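PDB 4WTP: beta-1,3-glucanosyltransferase from Rhizomucor miehei CAU432, which belongs to glycoside hydrolase family 17 and folds as a single-chain beta/alpha barrel with eight parallel strands. Local coordinates for residues Y170-E174 with V175-E179; A187-Y190 with W191-V194; T202-S205 with H206-V210; V250-R253 with V254-N258. One frame throughout, in Å; residues are numbered along the deposited sequence.

Contact 1: Y170-E174 with V175-E179; sequences YKFPE and VVVKE
The carbonyl oxygen of P173 is gripped by two backbone amides from the first turn of helix 174-177. V177 N reaches P173 O at 3.0 Å in the carbonyl plane and nearly straight, with an N-H...O angle of 165°, while V176 N makes a weak, bent bond to the same oxygen. One step on, K178 N donates to E174 O at 2.9 Å. The side chains of those two residues meet over the same turn: E174 is extended, with CG anti to the backbone N (chi1 -172°), and K178 folds back at its last torsion. This sets K178 NZ 3.3 Å from E174 OE2, a salt bridge whose hydrogen bond is weak, with CE of the lysine equally near the carboxylate. On the inner side, V177 CG2 packs against F172 CB at 3.8 Å and lies at the edge of the phenyl ring, near its plane. P173 CG touches V176 CG2 at 3.8 Å. Around them, F172 and V177 rest on L183 of strand 182-186, and V176 on I149 of helix 142-156. P173 occupies the N-cap position, closing the loop after strand 163-167 and opening a short helix of the beta/alpha barrel.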
loop_
_atom_site.group_PDB
_atom_site.type_symbol
_atom_site.label_atom_id
_atom_site.label_comp_id
_atom_site.label_asym_id
_atom_site.label_seq_id
_atom_site.Cartn_x
_atom_site.Cartn_y
_atom_site.Cartn_z
ATOM N N TYR A 170 -16.206 1.361 0.894
ATOM C CA TYR A 170 -17.471 1.941 0.443
ATOM C C TYR A 170 -17.269 3.119 -0.538
ATOM O O TYR A 170 -18.213 3.874 -0.796
ATOM C CB TYR A 170 -18.290 2.348 1.682
ATOM C CG TYR A 170 -17.552 3.240 2.658
ATOM C CD1 TYR A 170 -16.770 2.699 3.693
ATOM C CD2 TYR A 170 -17.647 4.621 2.565
ATOM C CE1 TYR A 170 -16.100 3.517 4.588
ATOM C CE2 TYR A 170 -16.967 5.450 3.442
ATOM C CZ TYR A 170 -16.219 4.901 4.470
ATOM O OH TYR A 170 -15.543 5.726 5.338
ATOM N N LYS A 171 -16.062 3.309 -1.073
ATOM C CA LYS A 171 -15.765 4.421 -1.997
ATOM C C LYS A 171 -15.231 3.956 -3.365
ATOM O O LYS A 171 -14.200 4.416 -3.857
ATOM C CB LYS A 171 -14.753 5.358 -1.364
ATOM C CG LYS A 171 -15.317 6.238 -0.275
ATOM C CD LYS A 171 -16.430 7.130 -0.793
ATOM C CE LYS A 171 -16.783 8.136 0.275
ATOM N NZ LYS A 171 -17.840 9.059 -0.210
ATOM N N PHE A 172 -15.965 3.048 -3.975
ATOM C CA PHE A 172 -15.662 2.595 -5.334
ATOM C C PHE A 172 -16.894 2.790 -6.243
ATOM O O PHE A 172 -17.554 1.832 -6.614
ATOM C CB PHE A 172 -15.180 1.154 -5.329
ATOM C CG PHE A 172 -13.751 1.018 -4.874
ATOM C CD1 PHE A 172 -12.709 1.222 -5.786
ATOM C CD2 PHE A 172 -13.436 0.711 -3.538
ATOM C CE1 PHE A 172 -11.374 1.102 -5.382
ATOM C CE2 PHE A 172 -12.107 0.594 -3.141
ATOM C CZ PHE A 172 -11.093 0.807 -4.053
ATOM N N PRO A 173 -17.217 4.044 -6.593
ATOM C CA PRO A 173 -18.387 4.314 -7.442
ATOM C C PRO A 173 -18.124 3.827 -8.862
ATOM O O PRO A 173 -16.974 3.798 -9.332
ATOM C CB PRO A 173 -18.490 5.832 -7.404
ATOM C CG PRO A 173 -17.069 6.277 -7.182
ATOM C CD PRO A 173 -16.509 5.281 -6.213
ATOM N N GLU A 174 -19.213 3.518 -9.555
ATOM C CA GLU A 174 -19.161 2.896 -10.844
ATOM C C GLU A 174 -18.357 3.698 -11.858
ATOM O O GLU A 174 -17.620 3.120 -12.645
ATOM C CB GLU A 174 -20.595 2.655 -11.344
ATOM C CG GLU A 174 -20.654 1.839 -12.605
ATOM C CD GLU A 174 -22.074 1.551 -13.060
ATOM O OE1 GLU A 174 -23.048 2.076 -12.474
ATOM O OE2 GLU A 174 -22.195 0.799 -14.043
ATOM N N VAL A 175 -18.509 5.023 -11.858
ATOM C CA VAL A 175 -17.828 5.837 -12.866
ATOM C C VAL A 175 -16.314 5.728 -12.742
ATOM O O VAL A 175 -15.598 5.807 -13.739
ATOM C CB VAL A 175 -18.260 7.311 -12.844
ATOM C CG1 VAL A 175 -19.674 7.448 -13.387
ATOM C CG2 VAL A 175 -18.130 7.930 -11.455
ATOM N N VAL A 176 -15.822 5.559 -11.512
ATOM C CA VAL A 176 -14.392 5.344 -11.276
ATOM C C VAL A 176 -13.967 3.929 -11.667
ATOM O O VAL A 176 -12.994 3.732 -12.405
ATOM C CB VAL A 176 -14.019 5.644 -9.804
ATOM C CG1 VAL A 176 -12.595 5.208 -9.490
ATOM C CG2 VAL A 176 -14.177 7.137 -9.511
ATOM N N VAL A 177 -14.733 2.952 -11.195
ATOM C CA VAL A 177 -14.341 1.553 -11.396
ATOM C C VAL A 177 -14.290 1.203 -12.900
ATOM O O VAL A 177 -13.410 0.470 -13.343
ATOM C CB VAL A 177 -15.284 0.610 -10.634
ATOM C CG1 VAL A 177 -14.944 -0.837 -10.941
ATOM C CG2 VAL A 177 -15.146 0.830 -9.123
ATOM N N LYS A 178 -15.184 1.827 -13.681
ATOM C CA LYS A 178 -15.135 1.632 -15.144
ATOM C C LYS A 178 -13.774 1.963 -15.783
ATOM O O LYS A 178 -13.405 1.369 -16.801
ATOM C CB LYS A 178 -16.239 2.466 -15.808
ATOM C CG LYS A 178 -17.628 1.899 -15.618
ATOM C CD LYS A 178 -18.688 2.650 -16.414
ATOM C CE LYS A 178 -20.028 1.949 -16.287
ATOM N NZ LYS A 178 -19.869 0.468 -16.350
ATOM N N GLU A 179 -13.032 2.903 -15.193
ATOM C CA GLU A 179 -11.771 3.329 -15.779
ATOM C C GLU A 179 -10.581 2.493 -15.307
ATOM O O GLU A 179 -9.500 2.629 -15.867
ATOM C CB GLU A 179 -11.517 4.815 -15.508
ATOM C CG GLU A 179 -12.593 5.758 -16.052
ATOM C CD GLU A 179 -12.914 5.527 -17.529
ATOM O OE1 GLU A 179 -11.976 5.275 -18.309
ATOM O OE2 GLU A 179 -14.105 5.589 -17.920
#

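Contact 2: A187-Y190 with W191-V194; sequences AFPY and WEGV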
loop_
_atom_site.group_PDB
_atom_site.type_symbol
_atom_site.label_atom_id
_atom_site.label_comp_id
_atom_site.label_asym_id
_atom_site.label_seq_id
_atom_site.Cartn_x
_atom_site.Cartn_y
_atom_site.Cartn_z
ATOM N N ALA A 187 -8.064 -0.927 4.266
ATOM C CA ALA A 187 -9.009 -1.182 5.360
ATOM C C ALA A 187 -8.235 -1.491 6.613
ATOM O O ALA A 187 -7.347 -2.355 6.595
ATOM C CB ALA A 187 -9.935 -2.350 5.013
ATOM N N PHE A 188 -8.616 -0.862 7.718
ATOM C CA PHE A 188 -8.017 -1.125 9.011
ATOM C C PHE A 188 -9.084 -1.352 10.059
ATOM O O PHE A 188 -9.574 -0.383 10.671
ATOM C CB PHE A 188 -7.173 0.064 9.456
ATOM C CG PHE A 188 -5.925 0.270 8.628
ATOM C CD1 PHE A 188 -5.992 1.001 7.428
ATOM C CD2 PHE A 188 -4.681 -0.229 9.061
ATOM C CE1 PHE A 188 -4.852 1.204 6.661
ATOM C CE2 PHE A 188 -3.530 -0.008 8.297
ATOM C CZ PHE A 188 -3.628 0.697 7.100
ATOM N N PRO A 189 -9.415 -2.625 10.329
ATOM C CA PRO A 189 -10.315 -2.924 11.429
ATOM C C PRO A 189 -9.922 -2.256 12.766
ATOM O O PRO A 189 -10.809 -1.927 13.574
ATOM C CB PRO A 189 -10.269 -4.446 11.486
ATOM C CG PRO A 189 -10.135 -4.836 10.028
ATOM C CD PRO A 189 -9.192 -3.805 9.465
ATOM N N TYR A 190 -8.632 -2.076 13.018
ATOM C CA TYR A 190 -8.183 -1.382 14.195
ATOM C C TYR A 190 -8.873 -0.033 14.369
ATOM O O TYR A 190 -9.307 0.350 15.465
ATOM C CB TYR A 190 -6.655 -1.161 14.123
ATOM C CG TYR A 190 -6.172 -0.455 15.349
ATOM C CD1 TYR A 190 -5.824 -1.198 16.492
ATOM C CD2 TYR A 190 -6.071 0.932 15.424
ATOM C CE1 TYR A 190 -5.427 -0.562 17.659
ATOM C CE2 TYR A 190 -5.669 1.560 16.585
ATOM C CZ TYR A 190 -5.344 0.813 17.710
ATOM O OH TYR A 190 -4.952 1.442 18.866
ATOM N N TRP A 191 -8.948 0.723 13.283
ATOM C CA TRP A 191 -9.562 2.046 13.353
ATOM C C TRP A 191 -11.094 2.016 13.390
ATOM O O TRP A 191 -11.739 3.067 13.544
ATOM C CB TRP A 191 -9.077 2.897 12.166
ATOM C CG TRP A 191 -7.621 3.233 12.206
ATOM C CD1 TRP A 191 -6.658 2.952 11.250
ATOM C CD2 TRP A 191 -6.934 3.952 13.252
ATOM N NE1 TRP A 191 -5.435 3.441 11.634
ATOM C CE2 TRP A 191 -5.545 4.069 12.832
ATOM C CE3 TRP A 191 -7.325 4.518 14.441
ATOM C CZ2 TRP A 191 -4.609 4.717 13.604
ATOM C CZ3 TRP A 191 -6.373 5.161 15.225
ATOM C CH2 TRP A 191 -5.042 5.265 14.812
ATOM N N GLU A 192 -11.661 0.821 13.290
ATOM C CA GLU A 192 -13.088 0.580 13.406
ATOM C C GLU A 192 -13.413 0.033 14.805
ATOM O O GLU A 192 -14.571 -0.249 15.118
ATOM C CB GLU A 192 -13.562 -0.389 12.321
ATOM C CG GLU A 192 -13.183 0.018 10.891
ATOM C CD GLU A 192 -13.259 -1.173 9.924
ATOM O OE1 GLU A 192 -14.254 -1.927 10.001
ATOM O OE2 GLU A 192 -12.334 -1.396 9.081
ATOM N N GLY A 193 -12.391 -0.140 15.647
ATOM C CA GLY A 193 -12.641 -0.610 17.012
ATOM C C GLY A 193 -12.951 -2.094 17.112
ATOM O O GLY A 193 -13.469 -2.547 18.146
ATOM N N VAL A 194 -12.646 -2.862 16.065
ATOM C CA VAL A 194 -12.892 -4.318 16.034
ATOM C C VAL A 194 -11.864 -5.050 16.910
ATOM O O VAL A 194 -10.655 -4.804 16.803
ATOM C CB VAL A 194 -12.850 -4.833 14.594
ATOM C CG1 VAL A 194 -13.034 -6.346 14.523
ATOM C CG2 VAL A 194 -13.925 -4.117 13.761
#
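W191 turns its CG anti to the carbonyl carbon and Y190 turns its own anti to the backbone N (chi1 -179°), which brings the phenol against one face of the indole. The tyrosine edge points into that face, with Y190 CD2 sitting 3.8 Å above the ring plane. The two planes stand at 85°. The centroids of the tyrosine and the six-membered indole ring are 5.1 Å apart. F188 meets the indole differently. Its side chain runs beside that of W191, and W191 CD1 lies 3.4 Å from F188 CB, the indole edge turned toward the phenyl face in an offset edge-to-face pair with planes at 62°. Y190 continues the cluster into an edge-to-face pair with W226, and the indole also meets F233.

The backbone turns tightly through F188-V194. W191 N donates to F188 O at 2.9 Å. P189 O accepts two bonds, from E192 N at 2.9 Å and V194 N at 3.2 Å, arriving from opposite faces of its plane; G193 N bonds to Y190 O. G193 has positive phi, and V194 beyond it packs its CB 4.1 Å from P189 CB. E192, extended beyond CG, runs alongside P189, its OE2 4.0 Å from P189 CD, while its OE1 is hydrogen-bonded to H206 NE2 of helix 196-212. The result is an aromatic cluster on a tightly turned loop between strand 182-186 and helix 196-212, in a beta-to-alpha connection of the barrel.

Contact 3: T202-S205 with H206-V210; sequences TLMS and HYDQV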
loop_
_atom_site.group_PDB
_atom_site.type_symbol
_atom_site.label_atom_id
_atom_site.label_comp_id
_atom_site.label_asym_id
_atom_site.label_seq_id
_atom_site.Cartn_x
_atom_site.Cartn_y
_atom_site.Cartn_z
ATOM N N THR A 202 -13.268 -9.383 9.643
ATOM C CA THR A 202 -13.890 -8.114 9.222
ATOM C C THR A 202 -13.190 -7.604 7.966
ATOM O O THR A 202 -13.852 -7.079 7.074
ATOM C CB THR A 202 -13.754 -7.061 10.334
ATOM O OG1 THR A 202 -14.517 -7.485 11.463
ATOM C CG2 THR A 202 -14.249 -5.677 9.905
ATOM N N LEU A 203 -11.857 -7.724 7.886
ATOM C CA LEU A 203 -11.127 -7.320 6.690
ATOM C C LEU A 203 -11.711 -8.049 5.476
ATOM O O LEU A 203 -11.933 -7.458 4.439
ATOM C CB LEU A 203 -9.651 -7.689 6.841
ATOM C CG LEU A 203 -8.811 -7.374 5.600
ATOM C CD1 LEU A 203 -8.609 -5.869 5.506
ATOM C CD2 LEU A 203 -7.459 -8.054 5.684
ATOM N N MET A 204 -11.969 -9.344 5.613
ATOM C CA MET A 204 -12.489 -10.129 4.507
ATOM C C MET A 204 -13.916 -9.731 4.117
ATOM O O MET A 204 -14.260 -9.723 2.925
ATOM C CB MET A 204 -12.389 -11.632 4.816
ATOM C CG MET A 204 -10.980 -12.214 4.702
ATOM S SD MET A 204 -10.247 -12.126 3.047
ATOM C CE MET A 204 -11.694 -12.147 1.999
ATOM N N SER A 205 -14.736 -9.409 5.107
ATOM C CA SER A 205 -16.081 -8.901 4.830
ATOM C C SER A 205 -16.023 -7.606 4.028
ATOM O O SER A 205 -16.789 -7.401 3.076
ATOM C CB SER A 205 -16.859 -8.697 6.119
ATOM O OG SER A 205 -17.298 -9.946 6.595
ATOM N N HIS A 206 -15.107 -6.722 4.398
ATOM C CA HIS A 206 -14.933 -5.463 3.674
ATOM C C HIS A 206 -14.425 -5.736 2.268
ATOM O O HIS A 206 -14.919 -5.117 1.303
ATOM C CB HIS A 206 -13.989 -4.527 4.422
ATOM C CG HIS A 206 -14.533 -4.015 5.715
ATOM N ND1 HIS A 206 -15.829 -4.134 6.067
ATOM C CD2 HIS A 206 -13.910 -3.329 6.737
ATOM C CE1 HIS A 206 -16.016 -3.554 7.274
ATOM N NE2 HIS A 206 -14.839 -3.074 7.686
ATOM N N TYR A 207 -13.516 -6.714 2.122
ATOM C CA TYR A 207 -13.056 -7.112 0.804
ATOM C C TYR A 207 -14.229 -7.528 -0.075
ATOM O O TYR A 207 -14.299 -7.138 -1.225
ATOM C CB TYR A 207 -12.039 -8.251 0.942
ATOM C CG TYR A 207 -11.561 -8.813 -0.362
ATOM C CD1 TYR A 207 -10.523 -8.188 -1.049
ATOM C CD2 TYR A 207 -12.173 -9.940 -0.937
ATOM C CE1 TYR A 207 -10.084 -8.664 -2.257
ATOM C CE2 TYR A 207 -11.736 -10.418 -2.170
ATOM C CZ TYR A 207 -10.673 -9.780 -2.817
ATOM O OH TYR A 207 -10.218 -10.214 -4.056
ATOM N N ASP A 208 -15.157 -8.289 0.490
ATOM C CA ASP A 208 -16.292 -8.761 -0.313
ATOM C C ASP A 208 -17.174 -7.605 -0.762
ATOM O O ASP A 208 -17.765 -7.678 -1.838
ATOM C CB ASP A 208 -17.106 -9.793 0.463
ATOM C CG ASP A 208 -16.393 -11.125 0.583
ATOM O OD1 ASP A 208 -15.453 -11.376 -0.210
ATOM O OD2 ASP A 208 -16.807 -11.922 1.442
ATOM N N GLN A 209 -17.267 -6.546 0.038
ATOM C CA GLN A 209 -18.001 -5.346 -0.395
ATOM C C GLN A 209 -17.319 -4.677 -1.589
ATOM O O GLN A 209 -17.979 -4.160 -2.487
ATOM C CB GLN A 209 -18.154 -4.338 0.748
ATOM C CG GLN A 209 -18.998 -4.871 1.893
ATOM C CD GLN A 209 -20.475 -4.926 1.542
ATOM O OE1 GLN A 209 -20.957 -4.159 0.700
ATOM N NE2 GLN A 209 -21.202 -5.835 2.181
ATOM N N VAL A 210 -15.990 -4.686 -1.618
ATOM C CA VAL A 210 -15.283 -4.130 -2.756
ATOM C C VAL A 210 -15.491 -5.021 -3.979
ATOM O O VAL A 210 -15.681 -4.520 -5.096
ATOM C CB VAL A 210 -13.794 -3.890 -2.474
ATOM C CG1 VAL A 210 -13.097 -3.298 -3.704
ATOM C CG2 VAL A 210 -13.642 -2.944 -1.308
HETATM O O HOH W 1 -19.578 -7.854 3.198
#
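The ring contacts begin with T202 and H206, which lie side by side and point the same way. With T202 CG2 anti to the backbone N (chi1 -66° for OG1), the methyl sits over the imidazole face in a CH-pi contact, 3.9 Å from the ring centroid and 29° off its normal. T202 O lies 3.4 Å above the ring plane, toward the rim. The apolar pair is M204 with Y207, and it is less certain, because the methionine has two conformers: in one of them, bent at its second and third torsions, M204 CE comes 3.7 Å from Y207 CD2. Among the polar bonds, H206 N, Y207 N, D208 N and Q209 N donate to the carbonyls four residues back; Y207 N to L203 O is 2.9 Å. A water donates to S205 O and accepts from Q209 NE2, both at 2.8 Å, linking the amide end to the carbonyl that Q209 N already holds. Outside, the H206 ring stacks on Y169, and Y207 OH bonds to V219 O. The imidazole is therefore fixed by both its ring contacts and the bond at NE2, whose partner, the E192 carboxylate, would probably favour a protonated, positively charged ring.

Contact 4: V250-R253 with V254-N258; sequences VLCR and VKQRN. With EDO (1,2-ethanediol), chain B.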
loop_
_atom_site.group_PDB
_atom_site.type_symbol
_atom_site.label_atom_id
_atom_site.label_comp_id
_atom_site.label_asym_id
_atom_site.label_seq_id
_atom_site.Cartn_x
_atom_site.Cartn_y
_atom_site.Cartn_z
ATOM N N VAL A 250 -4.203 -12.342 8.669
ATOM C CA VAL A 250 -4.451 -11.742 7.381
ATOM C C VAL A 250 -3.677 -12.457 6.270
ATOM O O VAL A 250 -4.208 -12.718 5.205
ATOM C CB VAL A 250 -4.129 -10.242 7.413
ATOM C CG1 VAL A 250 -4.114 -9.667 6.016
ATOM C CG2 VAL A 250 -5.147 -9.492 8.266
ATOM N N LEU A 251 -2.416 -12.804 6.535
ATOM C CA LEU A 251 -1.607 -13.541 5.553
ATOM C C LEU A 251 -2.270 -14.875 5.234
ATOM O O LEU A 251 -2.294 -15.303 4.081
ATOM C CB LEU A 251 -0.167 -13.746 6.044
ATOM C CG LEU A 251 0.690 -12.478 6.031
ATOM C CD1 LEU A 251 2.049 -12.830 6.578
ATOM C CD2 LEU A 251 0.825 -11.899 4.632
ATOM N N CYS A 252 -2.825 -15.526 6.257
ATOM C CA CYS A 252 -3.548 -16.772 6.035
ATOM C C CYS A 252 -4.777 -16.584 5.146
ATOM O O CYS A 252 -4.959 -17.293 4.141
ATOM C CB CYS A 252 -3.960 -17.393 7.360
ATOM S SG CYS A 252 -5.121 -18.767 7.219
ATOM N N ARG A 253 -5.638 -15.639 5.509
ATOM C CA ARG A 253 -6.881 -15.417 4.769
ATOM C C ARG A 253 -6.649 -15.044 3.322
ATOM O O ARG A 253 -7.355 -15.552 2.449
ATOM C CB ARG A 253 -7.732 -14.379 5.472
ATOM C CG ARG A 253 -8.250 -14.742 6.850
ATOM C CD ARG A 253 -8.867 -16.131 6.920
ATOM N NE ARG A 253 -9.608 -16.387 8.152
ATOM C CZ ARG A 253 -10.281 -17.512 8.405
ATOM N NH1 ARG A 253 -10.307 -18.495 7.512
ATOM N NH2 ARG A 253 -10.939 -17.645 9.553
ATOM N N VAL A 254 -5.667 -14.193 3.028
ATOM C CA VAL A 254 -5.436 -13.805 1.635
ATOM C C VAL A 254 -4.825 -14.973 0.851
ATOM O O VAL A 254 -5.001 -15.077 -0.352
ATOM C CB VAL A 254 -4.615 -12.491 1.462
ATOM C CG1 VAL A 254 -5.341 -11.343 2.137
ATOM C CG2 VAL A 254 -3.165 -12.639 1.933
ATOM N N LYS A 255 -4.094 -15.849 1.544
ATOM C CA LYS A 255 -3.567 -17.055 0.898
ATOM C C LYS A 255 -4.730 -17.992 0.553
ATOM O O LYS A 255 -4.790 -18.523 -0.564
ATOM C CB LYS A 255 -2.537 -17.737 1.813
ATOM C CG LYS A 255 -1.881 -18.915 1.118
ATOM C CD LYS A 255 -1.072 -19.745 2.088
ATOM C CE LYS A 255 0.131 -18.976 2.593
ATOM N NZ LYS A 255 1.038 -19.869 3.351
ATOM N N GLN A 256 -5.663 -18.173 1.480
ATOM C CA GLN A 256 -6.792 -19.061 1.266
ATOM C C GLN A 256 -7.631 -18.627 0.079
ATOM O O GLN A 256 -8.132 -19.457 -0.669
ATOM C CB GLN A 256 -7.676 -19.139 2.524
ATOM C CG GLN A 256 -7.043 -19.896 3.684
ATOM C CD GLN A 256 -7.962 -19.963 4.884
ATOM O OE1 GLN A 256 -8.792 -19.083 5.066
ATOM N NE2 GLN A 256 -7.843 -21.019 5.687
ATOM N N ARG A 257 -7.767 -17.317 -0.113
ATOM C CA ARG A 257 -8.653 -16.774 -1.137
ATOM C C ARG A 257 -7.913 -16.258 -2.360
ATOM O O ARG A 257 -8.532 -15.682 -3.248
ATOM C CB ARG A 257 -9.532 -15.676 -0.532
ATOM C CG ARG A 257 -10.511 -16.189 0.534
ATOM C CD ARG A 257 -11.868 -15.499 0.525
ATOM N NE ARG A 257 -12.822 -16.162 -0.368
ATOM C CZ ARG A 257 -13.345 -15.622 -1.468
ATOM N NH1 ARG A 257 -13.033 -14.382 -1.843
ATOM N NH2 ARG A 257 -14.202 -16.326 -2.200
ATOM N N ASN A 258 -6.594 -16.462 -2.409
ATOM C CA ASN A 258 -5.798 -16.017 -3.537
ATOM C C ASN A 258 -5.916 -14.501 -3.800
ATOM O O ASN A 258 -6.015 -14.034 -4.947
ATOM C CB ASN A 258 -6.165 -16.809 -4.809
ATOM C CG ASN A 258 -5.030 -16.846 -5.808
ATOM O OD1 ASN A 258 -3.886 -16.547 -5.463
ATOM N ND2 ASN A 258 -5.332 -17.227 -7.053
HETATM C C1 EDO B . 4.753 -17.659 5.318
HETATM O O1 EDO B . 4.343 -18.593 6.309
HETATM C C2 EDO B . 4.567 -18.289 3.948
HETATM O O2 EDO B . 3.232 -18.072 3.468
#
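A Schellman motif closes helix 240-256, with N258 at C-prime in positive phi, I259 N bonded back to V254 O and a weak bond from N258 N to K255 O. In the last two turns, V254 N bonds to V250 O at 3.0 Å and Q256 N to C252 O at 2.9 Å; K255 N and R257 N bond in the same four-residue step to L251 O and R253 O.

R253 and Q256 run side by side. R253 bends at its second torsion (chi2 -47°), which turns the chain so that NH1 meets Q256 OE1, while Q256 stays extended. R253 NH1 donates to Q256 OE1 at 2.9 Å with an N-H...O angle of 154°. The bond uses a lone pair in the amide plane, and the oxygen lies at the guanidinium edge, close to its plane, although the two flat groups are turned 55° apart. R253 NH2 has a second, long and weak ion pair with D201.

C252 SG, anti to its own backbone N, lies 3.9 Å from Q256 NE2 and forms the disulfide with C298. K255 leans toward the same terminus: its NZ bonds to C298 OXT and, at 2.8 Å, to O2 of 1,2-ethanediol, probably from the crystallisation liquor.

On the buried side V254 CG2 rests 3.4 Å from V250 O, and V250, in one of its two conformers, packs on L203 of helix 196-212. This is the end of an outer helix of the beta/alpha barrel, pinned to the chain terminus by a disulfide.

Contacts 3 and 4 lie on neighbouring barrel helices and touch through apolar packing. Contacts 2 and 3 share a polar link, so the loop after strand 182-186 is tied to the helix that follows. Contact 1 reaches the same helix by packing, F172 against V210, and is about 25 Å from contact 4, centre to centre. Each contact has a buried part: F172 and V177, P189 and Y190, L203 and Y207, V250 and V254. Exposed residues face them in three: E174 and K178, S205 and Q209, K255 and Q256; contact 2 has none fully exposed. Accordingly, aromatic rings dominate contact 2, whereas charged or amide groups mark the surface of the others, with a disulfide added in contact 4.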